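Local coordinates for protein restriction endonuclease Hpy99I (Helicobacter pylori, PDB 3FC3) that is a restriction endonuclease that probably cuts DNA with a beta-beta-alpha metal (His-Me) finger and carries two four-cysteine zinc sites, at residues A37-S42 with L53-F58. Numbering follows the deposited sequence. Where two conformers were deposited one is given.
Sequences AVNGKS and LKRVDF
Arg-55 sets CG anti to its own N (chi1 -166°) and bends at chi3, which carries the guanidinium past Ser-42 to Asn-39, while Phe-58, with CG beside its backbone N (chi1 -80°), lays its ring against Lys-41. Both meet the type II' beta turn Asn-39 to Ser-42, the hairpin link between strands 32-39 and 42-47 in the SH3-like domain, about 24 Å at the nearest atom from the bound DNA. NH1 and NH2 of Arg-55 grip Asn-39 OD1 end-on, each at 3.1 Å, from the same face of the amide; the two flat groups stand 84° apart. Arg-55 NH1 also makes a weak bond to Ser-42 OG (3.3 Å), so the guanidinium joins the first and last residues of the turn, which Ser-42 N closes onto Asn-39 O. Ser-42 and Asp-57 form an antiparallel non-hydrogen-bonded pair, and past it Phe-58 N makes a nearly straight bond to Lys-41 O (3.0 Å). Beside that bond the Phe-58 ring lies with a face on the Lys-41 backbone, Lys-41 CA making a CH-pi contact 3.8 Å from the centroid of the Phe-58 ring, almost on the normal. At the ring edge, Val-38 CG1 touches Phe-58 CZ at 3.7 Å.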
ATOM      1  N   ALA A  37      -8.123   4.476  34.684  1.00 16.70           N
ATOM      2  CA  ALA A  37      -8.791   4.891  35.922  1.00 17.84           C
ATOM      3  C   ALA A  37      -7.715   5.362  36.905  1.00 18.61           C
ATOM      4  O   ALA A  37      -6.557   4.986  36.783  1.00 19.47           O
ATOM      5  CB  ALA A  37      -9.618   3.722  36.541  1.00 16.26           C
ATOM      6  N   VAL A  38      -8.105   6.211  37.844  1.00 20.14           N
ATOM      7  CA  VAL A  38      -7.206   6.712  38.866  1.00 22.28           C
ATOM      8  C   VAL A  38      -7.852   6.513  40.215  1.00 23.77           C
ATOM      9  O   VAL A  38      -9.056   6.763  40.378  1.00 22.64           O
ATOM     10  CB  VAL A  38      -6.916   8.209  38.671  1.00 21.76           C
ATOM     11  CG1 VAL A  38      -5.999   8.733  39.782  1.00 25.44           C
ATOM     12  CG2 VAL A  38      -6.305   8.460  37.285  1.00 23.77           C
ATOM     13  N   ASN A  39      -7.051   6.021  41.160  1.00 26.75           N
ATOM     14  CA  ASN A  39      -7.473   5.749  42.554  1.00 28.85           C
ATOM     15  C   ASN A  39      -6.405   6.209  43.563  1.00 29.74           C
ATOM     16  O   ASN A  39      -5.434   5.477  43.807  1.00 30.77           O
ATOM     17  CB  ASN A  39      -7.653   4.238  42.736  1.00 29.67           C
ATOM     18  CG  ASN A  39      -8.881   3.692  42.030  1.00 32.11           C
ATOM     19  OD1 ASN A  39      -8.784   3.000  41.006  1.00 35.47           O
ATOM     20  ND2 ASN A  39     -10.049   3.993  42.581  1.00 35.33           N
ATOM     21  N   GLY A  40      -6.561   7.385  44.164  1.00 30.74           N
ATOM     22  CA  GLY A  40      -5.482   7.959  44.990  1.00 30.88           C
ATOM     23  C   GLY A  40      -4.188   8.060  44.191  1.00 31.30           C
ATOM     24  O   GLY A  40      -4.157   8.694  43.110  1.00 31.89           O
ATOM     25  N   LYS A  41      -3.133   7.389  44.651  1.00 30.48           N
ATOM     26  CA  LYS A  41      -1.880   7.363  43.889  1.00 30.46           C
ATOM     27  C   LYS A  41      -1.561   6.019  43.204  1.00 28.76           C
ATOM     28  O   LYS A  41      -0.398   5.611  43.107  1.00 29.27           O
ATOM     29  CB  LYS A  41      -0.715   7.839  44.765  1.00 31.00           C
ATOM     30  CG  LYS A  41      -0.791   9.352  45.071  1.00 33.72           C
ATOM     31  CD  LYS A  41       0.579   9.976  45.319  1.00 36.83           C
ATOM     32  CE  LYS A  41       0.448  11.466  45.633  1.00 39.12           C
ATOM     33  NZ  LYS A  41       1.723  12.042  46.195  1.00 41.45           N
ATOM     34  N   SER A  42      -2.592   5.327  42.746  1.00 26.48           N
ATOM     35  CA  SER A  42      -2.403   4.257  41.764  1.00 25.47           C
ATOM     36  C   SER A  42      -3.347   4.477  40.599  1.00 23.62           C
ATOM     37  O   SER A  42      -4.360   5.174  40.719  1.00 22.80           O
ATOM     38  CB  SER A  42      -2.574   2.859  42.357  1.00 26.07           C
ATOM     39  OG  SER A  42      -3.918   2.559  42.611  1.00 28.56           O
ATOM     40  N   LEU A  53      -4.430  -4.635  31.090  1.00 23.39           N
ATOM     41  CA  LEU A  53      -4.843  -3.580  32.035  1.00 24.69           C
ATOM     42  C   LEU A  53      -4.302  -3.937  33.424  1.00 25.17           C
ATOM     43  O   LEU A  53      -4.613  -5.008  33.962  1.00 25.54           O
ATOM     44  CB  LEU A  53      -6.380  -3.394  32.052  1.00 26.10           C
ATOM     45  CG  LEU A  53      -6.933  -1.990  31.750  1.00 28.40           C
ATOM     46  CD1 LEU A  53      -8.460  -1.995  31.671  1.00 34.40           C
ATOM     47  CD2 LEU A  53      -6.513  -1.008  32.765  1.00 30.41           C
ATOM     48  N   LYS A  54      -3.485  -3.055  34.004  1.00 23.73           N
ATOM     49  CA  LYS A  54      -2.824  -3.330  35.278  1.00 24.27           C
ATOM     50  C   LYS A  54      -2.977  -2.192  36.254  1.00 23.65           C
ATOM     51  O   LYS A  54      -3.012  -1.035  35.849  1.00 23.34           O
ATOM     52  CB  LYS A  54      -1.333  -3.544  35.051  1.00 24.82           C
ATOM     53  CG  LYS A  54      -1.032  -4.870  34.370  1.00 28.38           C
ATOM     54  CD  LYS A  54       0.440  -5.024  34.047  1.00 29.81           C
ATOM     55  CE  LYS A  54       1.261  -5.315  35.279  1.00 30.69           C
ATOM     56  NZ  LYS A  54       1.173  -6.723  35.739  1.00 31.30           N
ATOM     57  N   ARG A  55      -3.045  -2.528  37.543  1.00 23.58           N
ATOM     58  CA  ARG A  55      -3.029  -1.523  38.580  1.00 23.92           C
ATOM     59  C   ARG A  55      -1.572  -1.217  38.876  1.00 23.54           C
ATOM     60  O   ARG A  55      -0.813  -2.125  39.213  1.00 23.44           O
ATOM     61  CB  ARG A  55      -3.748  -1.988  39.852  1.00 24.42           C
ATOM     62  CG  ARG A  55      -4.005  -0.823  40.759  1.00 28.68           C
ATOM     63  CD  ARG A  55      -4.756  -1.163  42.030  1.00 34.49           C
ATOM     64  NE  ARG A  55      -6.224  -1.011  41.995  1.00 40.52           N
ATOM     65  CZ  ARG A  55      -6.923   0.006  41.471  1.00 44.15           C
ATOM     66  NH1 ARG A  55      -6.343   1.065  40.889  1.00 44.95           N
ATOM     67  NH2 ARG A  55      -8.255  -0.040  41.545  1.00 46.66           N
ATOM     68  N   VAL A  56      -1.194   0.058  38.786  1.00 22.71           N
ATOM     69  CA  VAL A  56       0.205   0.482  38.938  1.00 22.44           C
ATOM     70  C   VAL A  56       0.317   1.719  39.835  1.00 22.04           C
ATOM     71  O   VAL A  56      -0.426   2.670  39.673  1.00 20.88           O
ATOM     72  CB  VAL A  56       0.821   0.834  37.571  1.00 22.37           C
ATOM     73  CG1 VAL A  56       2.341   1.100  37.726  1.00 23.35           C
ATOM     74  CG2 VAL A  56       0.546  -0.281  36.538  1.00 23.32           C
ATOM     75  N   ASP A  57       1.249   1.685  40.781  0.50 21.94           N
ATOM     76  CA  ASP A  57       1.523   2.856  41.607  0.50 22.45           C
ATOM     77  C   ASP A  57       2.123   3.976  40.761  0.50 22.20           C
ATOM     78  O   ASP A  57       2.900   3.713  39.837  0.50 21.45           O
ATOM     79  CB  ASP A  57       2.481   2.495  42.742  0.50 23.06           C
ATOM     80  CG  ASP A  57       1.787   1.769  43.884  0.50 25.49           C
ATOM     81  OD1 ASP A  57       1.965   0.541  43.999  0.50 29.38           O
ATOM     82  OD2 ASP A  57       1.069   2.426  44.670  0.50 29.36           O
ATOM     83  N   PHE A  58       1.787   5.225  41.091  1.00 21.84           N
ATOM     84  CA  PHE A  58       2.265   6.364  40.328  1.00 22.45           C
ATOM     85  C   PHE A  58       3.786   6.395  40.270  1.00 21.89           C
ATOM     86  O   PHE A  58       4.357   6.826  39.278  1.00 21.76           O
ATOM     87  CB  PHE A  58       1.772   7.680  40.959  1.00 23.12           C
ATOM     88  CG  PHE A  58       0.341   8.062  40.614  1.00 24.75           C
ATOM     89  CD1 PHE A  58      -0.570   7.161  40.105  1.00 25.87           C
ATOM     90  CD2 PHE A  58      -0.085   9.371  40.841  1.00 27.77           C
ATOM     91  CE1 PHE A  58      -1.885   7.560  39.808  1.00 27.02           C
ATOM     92  CE2 PHE A  58      -1.386   9.770  40.552  1.00 27.36           C
ATOM     93  CZ  PHE A  58      -2.288   8.853  40.035  1.00 27.86           C
TER